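Local coordinates for protein heme oxygenase (Chlamydomonas reinhardtii, PDB 4RAJ) that probably catalyses the oxygen-dependent breakdown of heme to biliverdin, here captured without its heme substrate, at residues 18-21 against 22-26; 29-32 against 33-36; 46-49 against 50-54; 101-104 against 105-109. All blocks are in the same frame, centred on the assembly; numbering follows the deposited sequence.

Contact 1: residues 18-21 against 22-26; sequences EPLT and KRLSK
The Glu18 carboxylate and the Arg23 guanidinium lie nearly coplanar, their planes 14° apart, yet they do not pair: OE2 of Glu18 rests on CB of Arg23 at 3.7 Å and stops well short of the nitrogens. Beside the guanidinium, Leu20 CD1 comes in obliquely, 4.5 Å from Arg23 NE, while NH2 of Arg23 forms its salt bridge with Asp208. The carboxylate's partner is Lys26, whose chain meets Glu18 from the opposite direction. Its NZ stands 3.2 Å from Glu18 OE1, a salt bridge with a weak hydrogen bond. Carbon CG of Glu18 is anti to the backbone N (chi1 163°) and the chain beyond stays extended, which carries the acid past the first turn, to Lys26 in the second. This is the opening of helix 20-27, with Pro19 as N-cap: Pro19 O accepts Arg23 N at 3.1 Å, and Lys22 N more weakly. One turn on, Thr21 O is gripped twice by Ser25, from N and from OG, each 2.9 Å away and on opposite faces of the carbonyl plane. Ser25 OG also bonds Tyr145 OH, and Thr21 OG1 turns to Asp196. On the buried side Leu20 and Leu24 bring their CD1 methyls to 3.6 Å, and helices 184-200 and 204-227 pack against the same two leucines.

Contact 2: residues 29-32 against 33-36; sequences RKIH and NVSN
Arg29 and Asn33 sit one helical turn apart, and the guanidinium bends back beside the amide at a slant, the two planes 70° apart. Carbon CG of Arg29 points anti to its own backbone N (chi1 -171°), and a bend at chi3 folds the tip round until NH1 lies 3.4 Å from Asn33 ND2. Both are donors, so this is contact without a bond. Asn33 adopts the other common setting, CG beside its backbone N (chi1 -63°), which lays the amide carbon CG 3.3 Å from Arg29 O. That carbonyl is already taken by Asn33 N at 3.1 Å. Ile31 and Val34 are joined more loosely, CD1 of the isoleucine reaching CB of the valine at 4.1 Å, while Val34 CG2 tucks close to Lys30 O, 3.3 Å away. Ser35 aims its CB back at the preceding turn and sends OG to Asn222. Its N is bound by Ile31 O at 2.8 Å, and Asn36 N meets His32 O almost straight. The His32 ring and the Asn36 amide cross obliquely, and the ring also meets Phe218. Helix 29-47 is probably the proximal helix of the heme oxygenase fold. Ser35, together with Phe218 of helix 204-227, lines the pocket that holds a polyether molecule, probably from the crystallisation liquor, in this heme-free crystal. The chemistry is therefore uneven round the helix: the backbone bonds hold the turn, the arginine and asparagine ends add proximity without a bond, and buried Ser35 has its hydroxyl bound by Asn222 of helix 204-227.

Contact 3: residues 46-49 against 50-54; sequences LFSD and KDLYA
Asp49 OD1 accepts Asp51 N at 2.8 Å, the bond bent and the donor on the anti side, 34° out of the carboxylate plane. Extending anti to the backbone N (chi1 -173°), CG of Asp49 swings the acid over the first amides of helix 50-76. The other oxygen, OD2, is joined to Asp51 OD2 through a water that donates to both acids, which probably eases the repulsion between carboxylates whose Asp49 OD1 and Asp51 OD2 are 3.8 Å apart. This is an N-cap with its Asx turn, set where the chain leaves helix 29-47 and starts the next helix after a tight corner. Asp49 O then accepts Tyr53 N at 3.0 Å, nearly straight. Replacing Asp49 with an alanine would probably leave Asp51 N without its capping acceptor and the bridging water without one of its two anchors. Apolar groups close the inside of the corner. The Phe47 and Tyr53 rings run side by side, tilted by 26° and slid apart so that they barely overlap; their CE1 atoms meet at 3.8 Å. Leu46 CB comes to the edge of the tyrosine ring, near its plane, and CD2 of Leu46 reaches Leu52 CG at 4.3 Å. Beyond these residues, Tyr53 stacks edge-to-face with Phe166 and packs on helix 155-165, whose Ile165 also touches Phe47.

Contact 4: residues 101-104 against 105-109; sequences QDVQ and HYLGA
Val103 and Leu107 touch in the last turns of helix 96-107, and Gly108 is the first residue to leave it, with positive phi (75°). Backbone hydrogen bonds come first: Gln101 O accepts His105 N at 2.9 Å, Asp102 O takes Tyr106 N, and Val103 O takes Leu107 N. The final bond of the series, Gly108 N to Gln104 O, is also 2.9 Å but more bent, at 145°. Aromatic contacts follow. The Tyr106 ring has CG beside its backbone N (chi1 -71°), which brings CD2 to 3.0 Å from Asp102 O, while one face carries His105 ND1, 3.9 Å above the ring centre. Polar ends reach one loop of the chain: Tyr106 OH bonds Gly173 O, and the Asp102 carboxylate accepts from the amides of Ala175 and Ala176, so both buried side chains are satisfied there. A leucine in place of Tyr106 would probably leave Gly173 O without this donor and take away the flat surface under the His105 imidazole. Apolar packing is lighter. Across a turn Val103 crosses Leu107 at a slant, and the same pair reaches the neighbouring helix 111-114, Val103 on Trp111 and Leu107 on Gln114. Leu107 also keeps its CB close to the carbonyl it binds through N, 3.3 Å from Val103 O, and its CD1 methyl stands 4.1 Å from CG1 of Val103.

From the N terminus the four contacts run in series, each a local closure of a turn or helix end; none nests within or crosses another. Contact 1 starts helix 20-27, contact 2 opens the following helix 29-47 about 16 Å away between centres, and contact 3 turns the far end of that helix into helix 50-76. Contact 4 comes later, at the end of helix 96-107. Contacts 3 and 4 meet directly, Ala54 CB lying 3.4 Å from Tyr106 CB, so the start of helix 50-76 is tied to the end of helix 96-107. Contact 1 sits on the opposite side of the chain's centre from both, while helix 204-227 packs on contacts 1 and 2.

Contact 1: residues 18-21 against 22-26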
# COMPACT_ATOMS: atom_id res chain seq x y z
N GLU A 18 23.67 -10.70 -4.87
CA GLU A 18 22.86 -9.80 -4.05
C GLU A 18 21.38 -9.92 -4.38
O GLU A 18 20.97 -9.78 -5.53
CB GLU A 18 23.33 -8.35 -4.23
CG GLU A 18 22.32 -7.30 -3.76
CD GLU A 18 22.96 -5.94 -3.54
OE1 GLU A 18 23.66 -5.77 -2.52
OE2 GLU A 18 22.76 -5.04 -4.38
N PRO A 19 20.56 -10.18 -3.35
CA PRO A 19 19.12 -10.36 -3.54
C PRO A 19 18.44 -9.06 -4.01
O PRO A 19 18.85 -7.97 -3.61
CB PRO A 19 18.61 -10.77 -2.15
CG PRO A 19 19.85 -11.07 -1.33
CD PRO A 19 20.94 -10.24 -1.93
N LEU A 20 17.42 -9.21 -4.84
CA LEU A 20 16.68 -8.08 -5.39
C LEU A 20 16.13 -7.17 -4.28
O LEU A 20 16.20 -5.94 -4.39
CB LEU A 20 15.53 -8.58 -6.28
CG LEU A 20 14.87 -7.57 -7.21
CD1 LEU A 20 15.91 -6.77 -7.99
CD2 LEU A 20 13.93 -8.28 -8.17
N THR A 21 15.63 -7.78 -3.22
CA THR A 21 15.09 -7.03 -2.09
C THR A 21 16.13 -6.07 -1.52
O THR A 21 15.81 -4.95 -1.17
CB THR A 21 14.58 -7.95 -0.97
OG1 THR A 21 15.55 -8.98 -0.72
CG2 THR A 21 13.25 -8.58 -1.34
N LYS A 22 17.37 -6.53 -1.43
CA LYS A 22 18.42 -5.71 -0.85
C LYS A 22 18.84 -4.61 -1.81
O LYS A 22 19.13 -3.49 -1.39
CB LYS A 22 19.62 -6.58 -0.46
CG LYS A 22 20.57 -5.89 0.49
CD LYS A 22 20.82 -6.73 1.75
CE LYS A 22 21.93 -7.75 1.54
NZ LYS A 22 22.05 -8.68 2.69
N ARG A 23 18.86 -4.91 -3.10
CA ARG A 23 19.17 -3.88 -4.08
C ARG A 23 18.11 -2.79 -4.07
O ARG A 23 18.42 -1.60 -4.15
CB ARG A 23 19.31 -4.46 -5.49
CG ARG A 23 19.65 -3.38 -6.53
CD ARG A 23 20.41 -3.93 -7.72
NE ARG A 23 19.52 -4.25 -8.83
CZ ARG A 23 19.38 -3.51 -9.92
NH1 ARG A 23 20.07 -2.39 -10.07
NH2 ARG A 23 18.54 -3.90 -10.88
N LEU A 24 16.84 -3.18 -3.95
CA LEU A 24 15.76 -2.21 -3.95
C LEU A 24 15.77 -1.37 -2.68
O LEU A 24 15.70 -0.14 -2.73
CB LEU A 24 14.40 -2.90 -4.12
CG LEU A 24 13.88 -3.02 -5.55
CD1 LEU A 24 14.91 -3.65 -6.48
CD2 LEU A 24 12.60 -3.83 -5.59
N SER A 25 15.88 -2.03 -1.53
CA SER A 25 15.88 -1.32 -0.26
C SER A 25 17.06 -0.36 -0.13
O SER A 25 16.92 0.72 0.43
CB SER A 25 15.87 -2.32 0.91
OG SER A 25 14.73 -3.16 0.80
N LYS A 26 18.22 -0.74 -0.66
CA LYS A 26 19.37 0.17 -0.69
C LYS A 26 19.09 1.38 -1.57
O LYS A 26 19.44 2.51 -1.21
CB LYS A 26 20.63 -0.53 -1.19
CG LYS A 26 21.29 -1.44 -0.17
CD LYS A 26 22.75 -1.70 -0.52
CE LYS A 26 22.90 -2.35 -1.88
NZ LYS A 26 24.33 -2.62 -2.22

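Contact 2: residues 29-32 against 33-36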
# COMPACT_ATOMS: atom_id res chain seq x y z
N ARG A 29 16.59 3.99 0.06
CA ARG A 29 16.92 4.46 1.40
C ARG A 29 16.61 5.95 1.60
O ARG A 29 15.96 6.33 2.58
CB ARG A 29 18.39 4.19 1.73
CG ARG A 29 18.75 4.44 3.19
CD ARG A 29 20.25 4.50 3.40
NE ARG A 29 20.85 5.69 2.79
CZ ARG A 29 20.90 6.88 3.36
NH1 ARG A 29 20.38 7.06 4.57
NH2 ARG A 29 21.46 7.91 2.73
N LYS A 30 17.05 6.79 0.67
CA LYS A 30 16.88 8.24 0.79
C LYS A 30 15.42 8.70 0.66
O LYS A 30 14.97 9.58 1.39
CB LYS A 30 17.75 8.96 -0.24
CG LYS A 30 19.20 9.12 0.18
CD LYS A 30 19.93 10.11 -0.72
CE LYS A 30 20.11 9.57 -2.13
NZ LYS A 30 21.26 10.21 -2.84
N ILE A 31 14.67 8.11 -0.28
CA ILE A 31 13.28 8.51 -0.47
C ILE A 31 12.42 7.91 0.64
O ILE A 31 11.39 8.48 1.00
CB ILE A 31 12.76 8.10 -1.88
CG1 ILE A 31 11.44 8.81 -2.20
CG2 ILE A 31 12.65 6.59 -2.02
CD1 ILE A 31 11.56 10.31 -2.21
N HIS A 32 12.84 6.78 1.21
CA HIS A 32 12.14 6.19 2.35
C HIS A 32 12.23 7.13 3.55
O HIS A 32 11.23 7.40 4.20
CB HIS A 32 12.70 4.81 2.71
CG HIS A 32 11.72 3.92 3.41
ND1 HIS A 32 10.56 4.38 3.99
CD2 HIS A 32 11.74 2.58 3.63
CE1 HIS A 32 9.90 3.37 4.53
NE2 HIS A 32 10.60 2.27 4.33
N ASN A 33 13.42 7.67 3.80
CA ASN A 33 13.58 8.66 4.87
C ASN A 33 12.75 9.91 4.62
O ASN A 33 12.15 10.46 5.54
CB ASN A 33 15.05 9.03 5.04
CG ASN A 33 15.90 7.85 5.46
OD1 ASN A 33 15.37 6.82 5.89
ND2 ASN A 33 17.22 7.98 5.33
N VAL A 34 12.70 10.37 3.37
CA VAL A 34 11.83 11.48 3.02
C VAL A 34 10.36 11.16 3.33
O VAL A 34 9.62 11.97 3.90
CB VAL A 34 11.97 11.85 1.53
CG1 VAL A 34 10.86 12.80 1.12
CG2 VAL A 34 13.35 12.46 1.25
N SER A 35 9.93 9.96 2.94
CA SER A 35 8.54 9.55 3.17
C SER A 35 8.17 9.50 4.65
O SER A 35 7.13 10.00 5.07
CB SER A 35 8.32 8.19 2.54
OG SER A 35 8.26 8.28 1.15
N ASN A 36 9.04 8.85 5.40
CA ASN A 36 9.04 8.81 6.86
C ASN A 36 8.79 10.17 7.53
O ASN A 36 7.92 10.32 8.40
CB ASN A 36 10.40 8.21 7.21
CG ASN A 36 10.38 6.70 7.29
OD1 ASN A 36 10.48 6.01 6.26
ND2 ASN A 36 10.56 6.19 8.52

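Contact 3: residues 46-49 against 50-54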
# COMPACT_ATOMS: atom_id res chain seq x y z
N LEU A 46 -3.38 14.29 11.72
CA LEU A 46 -4.46 13.35 11.45
C LEU A 46 -5.11 12.81 12.72
O LEU A 46 -6.33 12.64 12.77
CB LEU A 46 -3.96 12.19 10.61
CG LEU A 46 -3.41 12.54 9.23
CD1 LEU A 46 -2.97 11.25 8.57
CD2 LEU A 46 -4.45 13.25 8.39
N PHE A 47 -4.31 12.54 13.75
CA PHE A 47 -4.84 11.98 14.99
C PHE A 47 -5.62 13.00 15.80
O PHE A 47 -6.26 12.66 16.79
CB PHE A 47 -3.72 11.39 15.84
CG PHE A 47 -3.16 10.12 15.29
CD1 PHE A 47 -4.00 9.13 14.81
CD2 PHE A 47 -1.79 9.91 15.26
CE1 PHE A 47 -3.49 7.95 14.30
CE2 PHE A 47 -1.27 8.73 14.75
CZ PHE A 47 -2.12 7.75 14.27
N SER A 48 -5.58 14.26 15.37
CA SER A 48 -6.33 15.30 16.08
C SER A 48 -7.83 15.17 15.81
O SER A 48 -8.65 15.73 16.56
CB SER A 48 -5.84 16.70 15.68
OG SER A 48 -6.23 17.01 14.35
N ASP A 49 -8.18 14.41 14.78
CA ASP A 49 -9.58 14.28 14.34
C ASP A 49 -9.79 12.97 13.57
O ASP A 49 -9.23 12.81 12.49
CB ASP A 49 -9.95 15.48 13.46
CG ASP A 49 -11.43 15.53 13.09
OD1 ASP A 49 -12.11 14.48 13.07
OD2 ASP A 49 -11.91 16.65 12.81
N LYS A 50 -10.63 12.07 14.09
CA LYS A 50 -10.77 10.76 13.45
C LYS A 50 -11.31 10.92 12.04
O LYS A 50 -11.02 10.10 11.17
CB LYS A 50 -11.68 9.83 14.26
CG LYS A 50 -12.88 10.47 14.89
CD LYS A 50 -13.63 9.44 15.73
CE LYS A 50 -12.70 8.65 16.65
NZ LYS A 50 -13.43 7.65 17.48
N ASP A 51 -12.09 11.97 11.79
CA ASP A 51 -12.61 12.19 10.44
C ASP A 51 -11.48 12.54 9.46
O ASP A 51 -11.49 12.12 8.31
CB ASP A 51 -13.67 13.30 10.43
CG ASP A 51 -14.91 12.94 11.25
OD1 ASP A 51 -15.23 11.74 11.41
OD2 ASP A 51 -15.59 13.89 11.71
N LEU A 52 -10.52 13.34 9.93
CA LEU A 52 -9.37 13.69 9.12
C LEU A 52 -8.54 12.44 8.84
O LEU A 52 -8.16 12.19 7.70
CB LEU A 52 -8.52 14.73 9.85
CG LEU A 52 -7.87 15.83 9.04
CD1 LEU A 52 -8.88 16.38 8.04
CD2 LEU A 52 -7.42 16.92 10.02
N TYR A 53 -8.29 11.68 9.89
CA TYR A 53 -7.56 10.43 9.80
C TYR A 53 -8.18 9.50 8.74
O TYR A 53 -7.49 8.97 7.86
CB TYR A 53 -7.54 9.75 11.18
CG TYR A 53 -6.98 8.35 11.17
CD1 TYR A 53 -5.61 8.13 11.10
CD2 TYR A 53 -7.83 7.25 11.23
CE1 TYR A 53 -5.10 6.84 11.09
CE2 TYR A 53 -7.32 5.97 11.22
CZ TYR A 53 -5.97 5.76 11.16
OH TYR A 53 -5.47 4.49 11.15
N ALA A 54 -9.49 9.33 8.82
CA ALA A 54 -10.19 8.40 7.93
C ALA A 54 -10.22 8.90 6.48
O ALA A 54 -10.13 8.10 5.54
CB ALA A 54 -11.62 8.17 8.45
O HOH W 1 -13.97 16.38 11.38

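Contact 4: residues 101-104 against 105-109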
# COMPACT_ATOMS: atom_id res chain seq x y z
N GLN A 101 -13.39 -1.09 5.39
CA GLN A 101 -14.02 -1.27 6.70
C GLN A 101 -13.74 -0.10 7.64
O GLN A 101 -14.65 0.40 8.31
CB GLN A 101 -13.54 -2.58 7.35
CG GLN A 101 -14.20 -3.81 6.77
CD GLN A 101 -13.49 -5.09 7.16
OE1 GLN A 101 -13.09 -5.27 8.31
NE2 GLN A 101 -13.32 -5.99 6.19
N ASP A 102 -12.49 0.33 7.69
CA ASP A 102 -12.11 1.45 8.55
C ASP A 102 -12.79 2.75 8.11
O ASP A 102 -13.33 3.49 8.93
CB ASP A 102 -10.60 1.64 8.56
CG ASP A 102 -9.90 0.60 9.40
OD1 ASP A 102 -10.59 -0.14 10.15
OD2 ASP A 102 -8.65 0.53 9.31
N VAL A 103 -12.76 3.02 6.81
CA VAL A 103 -13.39 4.24 6.30
C VAL A 103 -14.89 4.27 6.63
O VAL A 103 -15.42 5.30 7.06
CB VAL A 103 -13.16 4.38 4.78
CG1 VAL A 103 -14.05 5.47 4.18
CG2 VAL A 103 -11.67 4.67 4.50
N GLN A 104 -15.58 3.14 6.44
CA GLN A 104 -17.01 3.11 6.78
C GLN A 104 -17.19 3.26 8.29
O GLN A 104 -18.10 3.97 8.74
CB GLN A 104 -17.66 1.83 6.27
CG GLN A 104 -17.75 1.78 4.75
CD GLN A 104 -18.59 0.61 4.23
OE1 GLN A 104 -18.07 -0.33 3.62
NE2 GLN A 104 -19.89 0.67 4.47
N HIS A 105 -16.31 2.63 9.06
CA HIS A 105 -16.41 2.75 10.52
C HIS A 105 -16.32 4.20 11.01
O HIS A 105 -17.16 4.67 11.80
CB HIS A 105 -15.32 1.93 11.23
CG HIS A 105 -15.35 2.11 12.72
ND1 HIS A 105 -14.40 2.84 13.41
CD2 HIS A 105 -16.26 1.71 13.63
CE1 HIS A 105 -14.72 2.86 14.69
NE2 HIS A 105 -15.83 2.17 14.86
N TYR A 106 -15.31 4.92 10.55
CA TYR A 106 -15.09 6.27 11.06
C TYR A 106 -16.08 7.28 10.51
O TYR A 106 -16.53 8.16 11.24
CB TYR A 106 -13.67 6.72 10.75
CG TYR A 106 -12.61 6.01 11.56
CD1 TYR A 106 -12.47 6.29 12.92
CD2 TYR A 106 -11.76 5.07 10.99
CE1 TYR A 106 -11.51 5.66 13.68
CE2 TYR A 106 -10.79 4.43 11.75
CZ TYR A 106 -10.68 4.73 13.11
OH TYR A 106 -9.73 4.12 13.90
N LEU A 107 -16.43 7.14 9.24
CA LEU A 107 -17.14 8.21 8.53
C LEU A 107 -18.64 7.96 8.39
O LEU A 107 -19.42 8.90 8.15
CB LEU A 107 -16.51 8.43 7.15
CG LEU A 107 -15.05 8.88 7.13
CD1 LEU A 107 -14.63 9.23 5.72
CD2 LEU A 107 -14.82 10.08 8.06
N GLY A 108 -19.05 6.71 8.52
CA GLY A 108 -20.47 6.39 8.54
C GLY A 108 -21.13 6.46 7.18
O GLY A 108 -20.49 6.26 6.16
N ALA A 109 -22.43 6.76 7.17
CA ALA A 109 -23.25 6.56 5.98
C ALA A 109 -22.75 7.31 4.74
O ALA A 109 -22.79 6.77 3.63
CB ALA A 109 -24.69 6.97 6.28